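Local structure of ancillary protein 1 (Streptococcus pyogenes, 2XI9) at residues A[127-132]-A[165-170]; A[136-141]-A[238-243]; A[140-145]-A[267-272]; A[219-224]-A[292-297]; A[258-263]-A[275-280]. The protein serves as an adhesin presented on the streptococcal pilus, in which an unusual internal thioester bond is required for efficient interaction with host cells. One frame throughout, in Å; residues are numbered along the deposited sequence.

In the fold
Interactions 1 and 2 are largely buried, interactions 3 and 5 partly so, and interaction 4 lies at the surface. Interaction 1 adds a short edge strand to a mixed sheet through backbone bonding. Interactions 2 and 3 hold the same loop, between strands 127-130 and 146-149: one fixes it to helix 238-253, the other to the turn 267-272, with centres about 6 Å apart. Interaction 5 continues from there as leucine packing on helix 274-288, without hydrogen bonds across it. Interaction 4, about 21 Å from interaction 5 between centres, instead ties a later loop to helix 209-222 through a carboxylate and a water, as suits a contact at the surface, where water can take part.

Interaction 1 (A[127-132]-A[165-170]); sequences AYNDFE and LKSPPD
Asn-129 meets the extended segment Pro-168 to Asp-170 with both its backbone and its amide. Asn-129 N donates to Pro-169 O over 2.8 Å, and the N-H...O angle of 166° is close to straight. A proline has no N-H to give, and Pro-169 suits a place where its carbonyl oxygen does the pairing. The same oxygen takes a CA-H...O contact, with Tyr-128 CA lying 3.2 Å from Pro-169 O.

The side chains add a second hydrogen bond. Asn-129 and Asp-170 lie side by side and point the same way, and Asn-129 ND2 donates to Asp-170 OD1 at 3.2 Å. The carboxylate oxygen is approached nearly along its C-O bond, but amide and carboxylate planes are 59° apart and the bond is bent. Because CG of Asn-129 is anti to the backbone N (chi1 -178°), the amide runs out alongside the acid; ND2 also has a weak bond to Ala-143 O.

The Asn-129 N to Pro-169 O bond, with the backbone pairing of Asn-129 and Ser-171, makes a parallel beta bridge at Asn-129 and Asp-170; the side-chain bond lies beside it. The bridge adds strand 170-171 to the edge of a mixed sheet beside strand 127-130.

Ala-127 CB and Pro-168 CB form the apolar pair at 3.8 Å, a small side chain against a rigid ring. Pro-169 CD lies 3.6 Å from Ala-127 O, a ring carbon against a carbonyl oxygen. Tyr-189 packs on all three of these residues. The Tyr-128 ring turns the other way, toward Tyr-147, and its OH is hydrogen-bonded to Ser-155.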
# COMPACT_ATOMS: atom_id res chain seq x y z
N ALA A 127 -4.27 -9.14 -7.59
CA ALA A 127 -3.24 -8.41 -8.31
C ALA A 127 -2.44 -9.45 -9.09
O ALA A 127 -2.47 -10.63 -8.76
CB ALA A 127 -2.35 -7.60 -7.38
N TYR A 128 -1.75 -9.02 -10.14
CA TYR A 128 -1.06 -9.94 -11.03
C TYR A 128 0.12 -9.30 -11.70
O TYR A 128 0.22 -8.06 -11.76
CB TYR A 128 -2.00 -10.58 -12.06
CG TYR A 128 -2.67 -9.57 -12.99
CD1 TYR A 128 -2.12 -9.28 -14.24
CD2 TYR A 128 -3.86 -8.92 -12.63
CE1 TYR A 128 -2.72 -8.35 -15.09
CE2 TYR A 128 -4.47 -7.99 -13.48
CZ TYR A 128 -3.88 -7.71 -14.71
OH TYR A 128 -4.46 -6.81 -15.59
N ASN A 129 1.07 -10.15 -12.12
CA ASN A 129 2.19 -9.74 -12.96
C ASN A 129 1.92 -10.29 -14.34
O ASN A 129 1.72 -11.51 -14.54
CB ASN A 129 3.52 -10.28 -12.40
CG ASN A 129 4.74 -9.85 -13.20
OD1 ASN A 129 4.71 -8.90 -13.98
ND2 ASN A 129 5.84 -10.57 -13.01
N ASP A 130 1.87 -9.38 -15.30
CA ASP A 130 1.40 -9.72 -16.62
C ASP A 130 2.54 -10.33 -17.41
O ASP A 130 3.43 -9.63 -17.89
CB ASP A 130 0.86 -8.46 -17.29
CG ASP A 130 0.29 -8.69 -18.68
OD1 ASP A 130 0.52 -9.75 -19.30
OD2 ASP A 130 -0.40 -7.75 -19.17
N PHE A 131 2.49 -11.64 -17.54
CA PHE A 131 3.49 -12.35 -18.33
C PHE A 131 3.18 -12.28 -19.83
O PHE A 131 4.06 -12.59 -20.63
CB PHE A 131 3.62 -13.81 -17.85
CG PHE A 131 4.38 -14.69 -18.81
CD1 PHE A 131 3.72 -15.36 -19.83
CD2 PHE A 131 5.76 -14.84 -18.70
CE1 PHE A 131 4.41 -16.14 -20.72
CE2 PHE A 131 6.45 -15.65 -19.59
CZ PHE A 131 5.78 -16.28 -20.59
N GLU A 132 1.97 -11.89 -20.24
CA GLU A 132 1.67 -11.83 -21.68
C GLU A 132 2.34 -10.63 -22.32
O GLU A 132 2.70 -10.65 -23.48
CB GLU A 132 0.16 -11.77 -21.93
CG GLU A 132 -0.24 -12.17 -23.33
CD GLU A 132 -1.74 -12.01 -23.57
OE1 GLU A 132 -2.21 -10.86 -23.52
OE2 GLU A 132 -2.43 -13.04 -23.81
N LEU A 165 10.55 -8.33 -1.72
CA LEU A 165 9.46 -9.30 -1.52
C LEU A 165 8.88 -9.77 -2.86
O LEU A 165 9.26 -9.27 -3.92
CB LEU A 165 8.36 -8.67 -0.64
CG LEU A 165 8.86 -8.27 0.76
CD1 LEU A 165 7.71 -7.70 1.60
CD2 LEU A 165 9.55 -9.43 1.51
N LYS A 166 7.97 -10.73 -2.83
CA LYS A 166 7.53 -11.37 -4.06
C LYS A 166 6.54 -10.50 -4.80
O LYS A 166 5.62 -9.91 -4.20
CB LYS A 166 6.92 -12.73 -3.77
CG LYS A 166 7.94 -13.79 -3.36
CD LYS A 166 7.20 -15.06 -2.99
CE LYS A 166 7.93 -16.27 -3.31
NZ LYS A 166 8.81 -16.70 -2.20
N SER A 167 6.75 -10.40 -6.11
CA SER A 167 5.80 -9.71 -7.00
C SER A 167 4.40 -10.41 -7.03
O SER A 167 4.27 -11.57 -6.64
CB SER A 167 6.40 -9.63 -8.40
OG SER A 167 6.84 -10.90 -8.84
N PRO A 168 3.35 -9.69 -7.46
CA PRO A 168 2.03 -10.30 -7.52
C PRO A 168 2.03 -11.49 -8.47
O PRO A 168 2.86 -11.54 -9.36
CB PRO A 168 1.09 -9.15 -7.97
CG PRO A 168 1.90 -8.04 -8.21
CD PRO A 168 3.30 -8.25 -7.71
N PRO A 169 1.15 -12.48 -8.24
CA PRO A 169 1.18 -13.70 -9.00
C PRO A 169 1.29 -13.51 -10.50
O PRO A 169 0.59 -12.67 -11.10
CB PRO A 169 -0.14 -14.37 -8.61
CG PRO A 169 -0.45 -13.83 -7.26
CD PRO A 169 0.13 -12.50 -7.18
N ASP A 170 2.17 -14.32 -11.11
CA ASP A 170 2.31 -14.27 -12.55
C ASP A 170 1.01 -14.73 -13.21
O ASP A 170 0.39 -15.72 -12.80
CB ASP A 170 3.45 -15.19 -13.02
CG ASP A 170 4.83 -14.70 -12.61
OD1 ASP A 170 5.00 -13.52 -12.29
OD2 ASP A 170 5.75 -15.52 -12.62

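Interaction 2 (A[136-141]-A[238-243])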
# COMPACT_ATOMS: atom_id res chain seq x y z
N VAL A 136 10.74 -4.42 -23.87
CA VAL A 136 12.08 -4.28 -23.31
C VAL A 136 12.19 -2.97 -22.51
O VAL A 136 11.50 -1.95 -22.76
CB VAL A 136 13.19 -4.35 -24.37
CG1 VAL A 136 13.14 -5.65 -25.20
CG2 VAL A 136 13.18 -3.12 -25.29
N LEU A 137 13.05 -3.03 -21.50
CA LEU A 137 13.44 -1.84 -20.77
C LEU A 137 14.49 -1.19 -21.66
O LEU A 137 14.23 -0.13 -22.23
CB LEU A 137 13.95 -2.19 -19.36
CG LEU A 137 14.55 -1.03 -18.56
CD1 LEU A 137 13.59 0.17 -18.49
CD2 LEU A 137 14.92 -1.51 -17.17
N THR A 138 15.66 -1.83 -21.84
CA THR A 138 16.54 -1.45 -22.95
C THR A 138 16.76 -2.61 -23.90
O THR A 138 16.47 -2.51 -25.10
CB THR A 138 17.88 -0.86 -22.45
OG1 THR A 138 17.62 0.21 -21.53
CG2 THR A 138 18.73 -0.35 -23.62
N THR A 139 17.32 -3.71 -23.39
CA THR A 139 17.56 -4.91 -24.21
C THR A 139 16.81 -6.14 -23.72
O THR A 139 16.65 -7.08 -24.47
CB THR A 139 19.05 -5.28 -24.24
OG1 THR A 139 19.43 -5.68 -22.92
CG2 THR A 139 19.91 -4.08 -24.69
N GLN A 140 16.42 -6.17 -22.46
CA GLN A 140 15.70 -7.30 -21.88
C GLN A 140 14.24 -6.94 -21.56
O GLN A 140 13.95 -5.81 -21.23
CB GLN A 140 16.42 -7.76 -20.62
CG GLN A 140 17.85 -8.26 -20.92
CD GLN A 140 18.65 -8.66 -19.68
OE1 GLN A 140 19.24 -9.73 -19.66
NE2 GLN A 140 18.66 -7.81 -18.65
N ASN A 141 13.35 -7.93 -21.63
CA ASN A 141 11.97 -7.78 -21.16
C ASN A 141 11.98 -7.17 -19.77
O ASN A 141 12.72 -7.61 -18.91
CB ASN A 141 11.26 -9.15 -21.16
CG ASN A 141 9.80 -9.06 -20.81
OD1 ASN A 141 9.16 -8.02 -20.98
ND2 ASN A 141 9.23 -10.18 -20.34
N GLU A 238 6.87 3.88 -23.07
CA GLU A 238 6.00 3.68 -21.91
C GLU A 238 6.67 2.78 -20.89
O GLU A 238 6.59 3.00 -19.67
CB GLU A 238 4.66 3.06 -22.36
CG GLU A 238 3.69 4.10 -22.92
CD GLU A 238 2.30 3.56 -23.26
OE1 GLU A 238 1.67 2.86 -22.45
OE2 GLU A 238 1.83 3.85 -24.36
N THR A 239 7.32 1.72 -21.38
CA THR A 239 7.95 0.77 -20.47
C THR A 239 9.08 1.44 -19.69
O THR A 239 9.24 1.18 -18.51
CB THR A 239 8.42 -0.48 -21.21
OG1 THR A 239 7.26 -1.19 -21.68
CG2 THR A 239 9.22 -1.41 -20.29
N GLN A 240 9.85 2.30 -20.35
CA GLN A 240 10.94 3.02 -19.70
C GLN A 240 10.40 3.96 -18.60
O GLN A 240 10.96 4.01 -17.50
CB GLN A 240 11.82 3.72 -20.72
CG GLN A 240 12.69 2.74 -21.54
CD GLN A 240 13.39 3.33 -22.71
OE1 GLN A 240 13.03 4.40 -23.21
NE2 GLN A 240 14.42 2.61 -23.19
N LEU A 241 9.32 4.71 -18.88
CA LEU A 241 8.75 5.55 -17.83
C LEU A 241 8.21 4.70 -16.69
O LEU A 241 8.38 5.05 -15.51
CB LEU A 241 7.71 6.55 -18.35
CG LEU A 241 7.19 7.57 -17.35
CD1 LEU A 241 8.31 8.50 -16.91
CD2 LEU A 241 5.96 8.40 -17.96
N ARG A 242 7.58 3.57 -17.02
CA ARG A 242 7.09 2.65 -15.99
C ARG A 242 8.25 2.19 -15.07
O ARG A 242 8.13 2.19 -13.86
CB ARG A 242 6.38 1.46 -16.65
CG ARG A 242 5.56 0.59 -15.69
CD ARG A 242 4.67 -0.34 -16.46
NE ARG A 242 3.77 -1.09 -15.58
CZ ARG A 242 2.64 -1.66 -15.95
NH1 ARG A 242 2.23 -1.60 -17.22
NH2 ARG A 242 1.94 -2.33 -15.04
N ALA A 243 9.35 1.76 -15.67
CA ALA A 243 10.51 1.34 -14.91
C ALA A 243 11.08 2.47 -14.05
O ALA A 243 11.40 2.25 -12.89
CB ALA A 243 11.56 0.80 -15.80
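Leu-137 and Gln-240 dock the loop that joins strands 127-130 and 146-149 onto the first turns of helix 238-253 of the thioester domain. Thr-239 and Ala-243, about one turn apart, face the loop, Gln-240 reaches round to it from beside them, and each receives a different part of it.

Gln-240 reaches across to a loop carbonyl. Its chain is extended beyond CG, and this carries the amide to the carbonyl of Leu-137, where Gln-240 NE2 donates to Leu-137 O over 2.9 Å. The donor comes almost in line with the C=O bond, at a C=O...N angle of 162°, and the oxygen lies slightly out of the amide plane. A glutamine fits here because it is long enough to span from the helix to a carbonyl in a loop without regular structure. Its methylene takes part as well, with Gln-240 CG 3.3 Å from Leu-137 O.

Thr-239 points toward the loop and presents its methyl group. CG2 is anti to the backbone N, which sets Thr-239 CG2 3.4 Å from Val-136 O; the hydroxyl on the other branch is hydrogen-bonded to Ser-135 OG. Thr-138 sends its own hydroxyl to Asp-271 O in the turn before helix 274-288.

Leu-137 lies over the helix with CG anti to its N (chi1 173°), so that one methyl drops onto the surface between Gln-240 and Ala-243. The small alanine lets this branch come close to the helix: Leu-137 CD1 is 3.4 Å from Ala-243 CB, tighter than usual van der Waals contact.

Interaction 3 (A[140-145]-A[267-272])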
# COMPACT_ATOMS: atom_id res chain seq x y z
N GLN A 140 16.42 -6.17 -22.46
CA GLN A 140 15.70 -7.30 -21.88
C GLN A 140 14.24 -6.94 -21.56
O GLN A 140 13.95 -5.81 -21.23
CB GLN A 140 16.42 -7.76 -20.62
CG GLN A 140 17.85 -8.26 -20.92
CD GLN A 140 18.65 -8.66 -19.68
OE1 GLN A 140 19.24 -9.73 -19.66
NE2 GLN A 140 18.66 -7.81 -18.65
N ASN A 141 13.35 -7.93 -21.63
CA ASN A 141 11.97 -7.78 -21.16
C ASN A 141 11.98 -7.17 -19.77
O ASN A 141 12.72 -7.61 -18.91
CB ASN A 141 11.26 -9.15 -21.16
CG ASN A 141 9.80 -9.06 -20.81
OD1 ASN A 141 9.16 -8.02 -20.98
ND2 ASN A 141 9.23 -10.18 -20.34
N TYR A 142 11.19 -6.12 -19.55
CA TYR A 142 11.08 -5.48 -18.23
C TYR A 142 10.51 -6.50 -17.25
O TYR A 142 10.99 -6.60 -16.14
CB TYR A 142 10.23 -4.18 -18.30
CG TYR A 142 9.96 -3.48 -16.97
CD1 TYR A 142 11.01 -3.07 -16.14
CD2 TYR A 142 8.67 -3.23 -16.54
CE1 TYR A 142 10.77 -2.45 -14.94
CE2 TYR A 142 8.40 -2.58 -15.34
CZ TYR A 142 9.47 -2.16 -14.55
OH TYR A 142 9.21 -1.56 -13.34
N ALA A 143 9.50 -7.24 -17.66
CA ALA A 143 8.98 -8.36 -16.87
C ALA A 143 8.45 -7.98 -15.46
O ALA A 143 8.35 -8.85 -14.58
CB ALA A 143 10.06 -9.48 -16.79
N LYS A 144 8.09 -6.71 -15.25
CA LYS A 144 7.55 -6.22 -13.98
C LYS A 144 6.30 -5.37 -14.22
O LYS A 144 6.08 -4.35 -13.57
CB LYS A 144 8.61 -5.45 -13.18
CG LYS A 144 9.93 -6.23 -12.89
CD LYS A 144 10.85 -5.38 -12.07
CE LYS A 144 12.25 -5.98 -11.99
NZ LYS A 144 12.82 -6.28 -13.36
N PHE A 145 5.43 -5.85 -15.10
CA PHE A 145 4.20 -5.16 -15.46
C PHE A 145 3.15 -5.58 -14.46
O PHE A 145 2.40 -6.56 -14.66
CB PHE A 145 3.84 -5.54 -16.89
CG PHE A 145 4.88 -5.19 -17.91
CD1 PHE A 145 5.08 -3.90 -18.32
CD2 PHE A 145 5.66 -6.19 -18.48
CE1 PHE A 145 6.06 -3.61 -19.30
CE2 PHE A 145 6.64 -5.91 -19.39
CZ PHE A 145 6.83 -4.64 -19.82
N HIS A 267 17.68 -5.92 -8.95
CA HIS A 267 16.34 -6.27 -9.48
C HIS A 267 16.10 -5.96 -10.96
O HIS A 267 15.03 -5.48 -11.35
CB HIS A 267 15.24 -5.63 -8.65
CG HIS A 267 15.40 -5.87 -7.19
ND1 HIS A 267 15.10 -7.07 -6.60
CD2 HIS A 267 15.90 -5.08 -6.20
CE1 HIS A 267 15.37 -7.01 -5.30
NE2 HIS A 267 15.85 -5.81 -5.04
N GLY A 268 17.06 -6.28 -11.80
CA GLY A 268 16.89 -6.09 -13.24
C GLY A 268 17.19 -4.69 -13.74
O GLY A 268 17.28 -4.50 -14.95
N PHE A 269 17.42 -3.73 -12.84
CA PHE A 269 17.63 -2.34 -13.24
C PHE A 269 18.97 -2.10 -13.90
O PHE A 269 19.23 -1.02 -14.46
CB PHE A 269 17.34 -1.40 -12.05
CG PHE A 269 15.88 -1.29 -11.76
CD1 PHE A 269 15.08 -0.53 -12.59
CD2 PHE A 269 15.27 -2.01 -10.71
CE1 PHE A 269 13.70 -0.45 -12.43
CE2 PHE A 269 13.89 -1.92 -10.52
CZ PHE A 269 13.10 -1.15 -11.39
N GLY A 270 19.84 -3.09 -13.85
CA GLY A 270 21.01 -3.11 -14.71
C GLY A 270 20.72 -2.85 -16.18
O GLY A 270 21.56 -2.30 -16.87
N ASP A 271 19.53 -3.23 -16.66
CA ASP A 271 19.15 -2.99 -18.07
C ASP A 271 18.59 -1.57 -18.33
O ASP A 271 18.20 -1.26 -19.45
CB ASP A 271 18.06 -3.99 -18.48
CG ASP A 271 17.82 -4.03 -19.99
OD1 ASP A 271 18.78 -3.98 -20.76
OD2 ASP A 271 16.66 -4.13 -20.43
N MSE A 272 18.53 -0.72 -17.31
CA MSE A 272 18.07 0.66 -17.49
C MSE A 272 19.16 1.51 -18.13
O MSE A 272 20.29 1.58 -17.62
CB MSE A 272 17.64 1.25 -16.13
CG MSE A 272 17.06 2.62 -16.18
SE MSE A 272 16.32 3.25 -14.54
CE MSE A 272 14.53 2.50 -14.64
O HOH W 1 14.91 -5.61 -18.30
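Gln-140 and Asp-271 form the direct polar link between the loop 140-145 and the turn 267-272. Gln-140 N donates to Asp-271 OD2 over 2.9 Å with an N-H...O angle of 164°, entering from above the carboxylate plane. Water 1 provides a bridge to the same oxygen: it lies 3.0 Å from Asn-141 O and 3.1 Å from Asp-271 OD2, and it cannot serve all the acceptors round it at once.

The apolar part is lighter. Phe-269 CE1 stands at the edge of the Tyr-142 ring, 4.3 Å from Tyr-142 CE1. Lys-144 covers one face of that tyrosine ring with its CB, then bends at its end to bring NZ beside Gly-268, 4.1 Å from Gly-268 CA. Glycine suits the positive phi (84°) of this residue, and with no side chain it lets the ammonium come near. Lys-144 NZ also makes a weak bond to Tyr-142 O.

The contact thus joins the loop between strands 127-130 and 146-149 to the connection leading into helix 274-288 of the thioester domain. Further out, the aspartate is held by its own backbone and by the neighbouring loop. It ends a 3-10 turn, in which Asp-271 N bonds to Gly-268 O. Asp-271 OD1 receives Thr-139 OG1. With a backbone N-H, a hydroxyl and a water gathered round the carboxylate, its charged form would probably be stabilised, and its rotation is fixed by bonds to both oxygens.

Interaction 4 (A[219-224]-A[292-297])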
# COMPACT_ATOMS: atom_id res chain seq x y z
N VAL A 219 5.85 10.96 -7.00
CA VAL A 219 6.39 10.01 -7.95
C VAL A 219 5.27 9.49 -8.86
O VAL A 219 5.38 9.53 -10.09
CB VAL A 219 7.13 8.83 -7.25
CG1 VAL A 219 7.52 7.71 -8.24
CG2 VAL A 219 8.43 9.32 -6.53
N ILE A 220 4.19 9.01 -8.24
CA ILE A 220 3.05 8.49 -9.02
C ILE A 220 2.48 9.56 -9.99
O ILE A 220 2.26 9.27 -11.15
CB ILE A 220 1.95 7.96 -8.14
CG1 ILE A 220 2.42 6.77 -7.31
CG2 ILE A 220 0.71 7.56 -9.02
CD1 ILE A 220 2.88 5.56 -8.09
N GLU A 221 2.31 10.78 -9.50
CA GLU A 221 1.77 11.90 -10.23
C GLU A 221 2.54 12.21 -11.51
O GLU A 221 1.93 12.55 -12.54
CB GLU A 221 1.79 13.17 -9.31
CG GLU A 221 1.52 14.44 -9.98
CD GLU A 221 2.00 15.68 -9.23
OE1 GLU A 221 1.98 15.70 -7.97
OE2 GLU A 221 2.34 16.66 -9.97
N LYS A 222 3.86 12.18 -11.43
CA LYS A 222 4.67 12.58 -12.62
C LYS A 222 5.10 11.36 -13.38
O LYS A 222 5.61 11.48 -14.48
CB LYS A 222 5.91 13.42 -12.25
CG LYS A 222 5.68 14.88 -12.11
CD LYS A 222 5.26 15.54 -13.39
CE LYS A 222 5.62 17.02 -13.42
NZ LYS A 222 5.52 17.50 -14.86
N GLY A 223 4.87 10.19 -12.82
CA GLY A 223 5.23 8.95 -13.44
C GLY A 223 4.23 8.28 -14.35
O GLY A 223 3.27 8.91 -14.85
N TYR A 224 4.45 7.00 -14.59
CA TYR A 224 3.59 6.27 -15.51
C TYR A 224 2.33 5.80 -14.78
O TYR A 224 2.40 5.01 -13.83
CB TYR A 224 4.31 5.08 -16.09
CG TYR A 224 3.56 4.32 -17.09
CD1 TYR A 224 3.45 4.79 -18.41
CD2 TYR A 224 2.96 3.12 -16.78
CE1 TYR A 224 2.77 4.07 -19.35
CE2 TYR A 224 2.27 2.42 -17.72
CZ TYR A 224 2.17 2.88 -18.99
OH TYR A 224 1.52 2.15 -19.96
N PRO A 292 3.37 20.71 -2.75
CA PRO A 292 2.46 19.68 -2.35
C PRO A 292 2.10 18.78 -3.51
O PRO A 292 2.15 19.23 -4.65
CB PRO A 292 1.23 20.47 -1.84
CG PRO A 292 1.27 21.76 -2.47
CD PRO A 292 2.77 22.04 -2.64
N PRO A 293 1.70 17.54 -3.23
CA PRO A 293 1.27 16.64 -4.26
C PRO A 293 0.09 17.26 -4.99
O PRO A 293 -0.74 17.93 -4.37
CB PRO A 293 0.85 15.38 -3.48
CG PRO A 293 1.63 15.47 -2.23
CD PRO A 293 1.70 16.89 -1.90
N GLN A 294 0.02 17.04 -6.29
CA GLN A 294 -1.12 17.52 -7.07
C GLN A 294 -2.33 16.57 -7.01
O GLN A 294 -3.46 16.97 -7.20
CB GLN A 294 -0.70 17.78 -8.51
CG GLN A 294 0.27 18.93 -8.67
CD GLN A 294 -0.29 20.21 -8.12
OE1 GLN A 294 0.29 20.83 -7.22
NE2 GLN A 294 -1.43 20.62 -8.63
N LEU A 295 -2.13 15.34 -6.64
CA LEU A 295 -3.27 14.44 -6.56
C LEU A 295 -3.68 14.30 -5.11
O LEU A 295 -3.04 14.84 -4.22
CB LEU A 295 -3.00 13.14 -7.27
CG LEU A 295 -1.76 12.39 -6.90
CD1 LEU A 295 -1.97 11.84 -5.49
CD2 LEU A 295 -1.41 11.25 -7.96
N THR A 296 -4.77 13.63 -4.87
CA THR A 296 -5.38 13.66 -3.56
C THR A 296 -5.15 12.34 -2.85
O THR A 296 -4.39 12.28 -1.90
CB THR A 296 -6.89 14.03 -3.72
OG1 THR A 296 -6.98 15.30 -4.37
CG2 THR A 296 -7.62 14.13 -2.35
N ASP A 297 -5.77 11.26 -3.32
CA ASP A 297 -5.65 9.96 -2.68
C ASP A 297 -5.42 8.92 -3.79
O ASP A 297 -5.84 9.15 -4.94
CB ASP A 297 -6.93 9.64 -1.88
CG ASP A 297 -6.93 10.25 -0.48
OD1 ASP A 297 -6.04 9.88 0.34
OD2 ASP A 297 -7.81 11.07 -0.21
O HOH W 2 0.99 14.04 -6.26
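Glu-221, near the end of helix 209-222, has the most surface buried here, and its carboxylate receives the backbone of Gln-294. Gln-294 N donates to Glu-221 OE1 over 2.9 Å with a nearly straight angle of 167°, from above the carboxylate plane. The glutamate chain is extended, with CG anti to the backbone N (chi1 169°), and this length carries the acid from the helix to a loop that has no regular structure of its own.

Gln-294 then passes across the acid, with Gln-294 CG 3.3 Å from Glu-221 OE2, before bending away. Leu-295 covers the base of the glutamate instead: Leu-295 CD2 lies 4.0 Å from Glu-221 CB, and 4.4 Å from Ile-220 CG2. A branched leucine suits this place, where it shields aliphatic carbons of the helix below the charged end.

Glu-221 OE1 also accepts a hydrogen bond from water 2 at 2.6 Å, which in turn accepts a weak bond from Leu-295 N. Tyr-286 OH makes a weak bond to the other oxygen. With these donors about it, the carboxylate probably stays ionised and pins the loop before strand 299-303 to the helix.

Interaction 5 (A[258-263]-A[275-280])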
# COMPACT_ATOMS: atom_id res chain seq x y z
N LEU A 258 20.25 5.71 -7.16
CA LEU A 258 20.11 5.99 -8.58
C LEU A 258 21.49 6.15 -9.18
O LEU A 258 21.88 7.23 -9.66
CB LEU A 258 19.26 7.26 -8.78
CG LEU A 258 17.93 7.22 -8.06
CD1 LEU A 258 17.12 8.48 -8.38
CD2 LEU A 258 17.16 5.99 -8.42
N ASP A 259 22.26 5.06 -9.10
CA ASP A 259 23.63 5.03 -9.53
C ASP A 259 23.82 3.80 -10.41
O ASP A 259 23.57 2.69 -9.98
CB ASP A 259 24.55 4.97 -8.31
CG ASP A 259 26.00 4.85 -8.67
OD1 ASP A 259 26.69 5.89 -8.68
OD2 ASP A 259 26.48 3.72 -8.95
N LYS A 260 24.26 4.03 -11.64
CA LYS A 260 24.42 2.98 -12.63
C LYS A 260 25.21 1.82 -12.07
O LYS A 260 24.84 0.66 -12.23
CB LYS A 260 25.12 3.56 -13.84
CG LYS A 260 25.00 2.75 -15.09
CD LYS A 260 23.69 3.06 -15.82
CE LYS A 260 23.66 2.46 -17.24
NZ LYS A 260 24.90 2.74 -18.05
N ASP A 261 26.31 2.10 -11.39
CA ASP A 261 27.12 1.00 -10.88
C ASP A 261 26.42 0.23 -9.76
O ASP A 261 26.54 -1.00 -9.66
CB ASP A 261 28.52 1.47 -10.49
CG ASP A 261 29.36 1.84 -11.69
OD1 ASP A 261 29.24 1.15 -12.73
OD2 ASP A 261 30.15 2.81 -11.61
N LYS A 262 25.64 0.93 -8.93
CA LYS A 262 24.92 0.26 -7.86
C LYS A 262 23.72 -0.55 -8.38
O LYS A 262 23.32 -1.52 -7.75
CB LYS A 262 24.46 1.29 -6.80
CG LYS A 262 25.66 2.00 -6.11
CD LYS A 262 25.35 2.41 -4.67
CE LYS A 262 26.40 3.40 -4.11
NZ LYS A 262 25.93 4.85 -4.04
N LEU A 263 23.16 -0.13 -9.51
CA LEU A 263 21.95 -0.76 -10.10
C LEU A 263 22.26 -2.02 -10.92
O LEU A 263 21.35 -2.76 -11.25
CB LEU A 263 21.21 0.27 -10.99
CG LEU A 263 20.58 1.44 -10.22
CD1 LEU A 263 20.06 2.55 -11.14
CD2 LEU A 263 19.46 0.91 -9.35
N SER A 275 19.51 7.66 -20.22
CA SER A 275 18.30 8.52 -20.37
C SER A 275 17.19 8.17 -19.41
O SER A 275 16.56 9.06 -18.86
CB SER A 275 17.73 8.44 -21.81
OG SER A 275 18.69 8.85 -22.74
N THR A 276 16.91 6.88 -19.22
CA THR A 276 15.84 6.42 -18.34
C THR A 276 16.14 6.61 -16.86
O THR A 276 15.27 7.06 -16.07
CB THR A 276 15.43 4.95 -18.68
OG1 THR A 276 15.07 4.85 -20.08
CG2 THR A 276 14.31 4.51 -17.85
N LEU A 277 17.38 6.34 -16.45
CA LEU A 277 17.79 6.63 -15.10
C LEU A 277 17.74 8.16 -14.83
O LEU A 277 17.41 8.62 -13.73
CB LEU A 277 19.19 6.03 -14.85
CG LEU A 277 19.76 6.28 -13.46
CD1 LEU A 277 18.88 5.65 -12.39
CD2 LEU A 277 21.23 5.78 -13.39
N ALA A 278 18.03 8.99 -15.83
CA ALA A 278 17.96 10.45 -15.61
C ALA A 278 16.50 10.85 -15.31
O ALA A 278 16.23 11.70 -14.46
CB ALA A 278 18.50 11.22 -16.80
N VAL A 279 15.54 10.22 -15.98
CA VAL A 279 14.13 10.47 -15.69
C VAL A 279 13.72 9.95 -14.30
O VAL A 279 12.97 10.61 -13.55
CB VAL A 279 13.21 9.94 -16.80
CG1 VAL A 279 11.73 9.92 -16.34
CG2 VAL A 279 13.41 10.77 -18.06
N ALA A 280 14.26 8.81 -13.89
CA ALA A 280 14.02 8.33 -12.54
C ALA A 280 14.49 9.41 -11.55
O ALA A 280 13.81 9.70 -10.58
CB ALA A 280 14.73 7.01 -12.28
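A short helical turn, residues 260-263, folds back on helix 274-288 within the alpha-helical part of the thioester domain, and Leu-277 is the residue of that helix on which Leu-258 and Leu-263 converge. Leu-277 has CG anti to the backbone N (chi1 179°), which projects both of its methyl groups from the helix into the turn. Leu-263 reaches out to meet it tip to tip, with Leu-263 CD1 3.5 Å from Leu-277 CD1. The same methyl is met from the chain before the turn, where Leu-258 CB lies 4.0 Å from Leu-277 CD1. The other branch touches the backbone at the start of the turn, Leu-277 CD2 being 3.9 Å from Lys-260 N. Nearly one turn further along the helix, Leu-258 CD1 passes 4.2 Å from Ala-280 O; a small alanine suits a site where the backbone itself is approached.

No hydrogen bond crosses the contact, and leucine suits it because its branched methyls pack between backbones without needing a polar partner; Leu-247 of helix 238-253 packs on both Leu-258 and Leu-277. The polar groups are kept to its margin. Asp-259 occupies the N-cap: Asp-259 OD2 accepts from Lys-262 N over 2.9 Å, using its anti lone pair, and so fixes the start of the turn. Lys-260 sends its ammonium to Asp-274 in a salt bridge. Polar capping outside and leucine packing inside are typical of an amphipathic helical turn laid on a neighbouring helix.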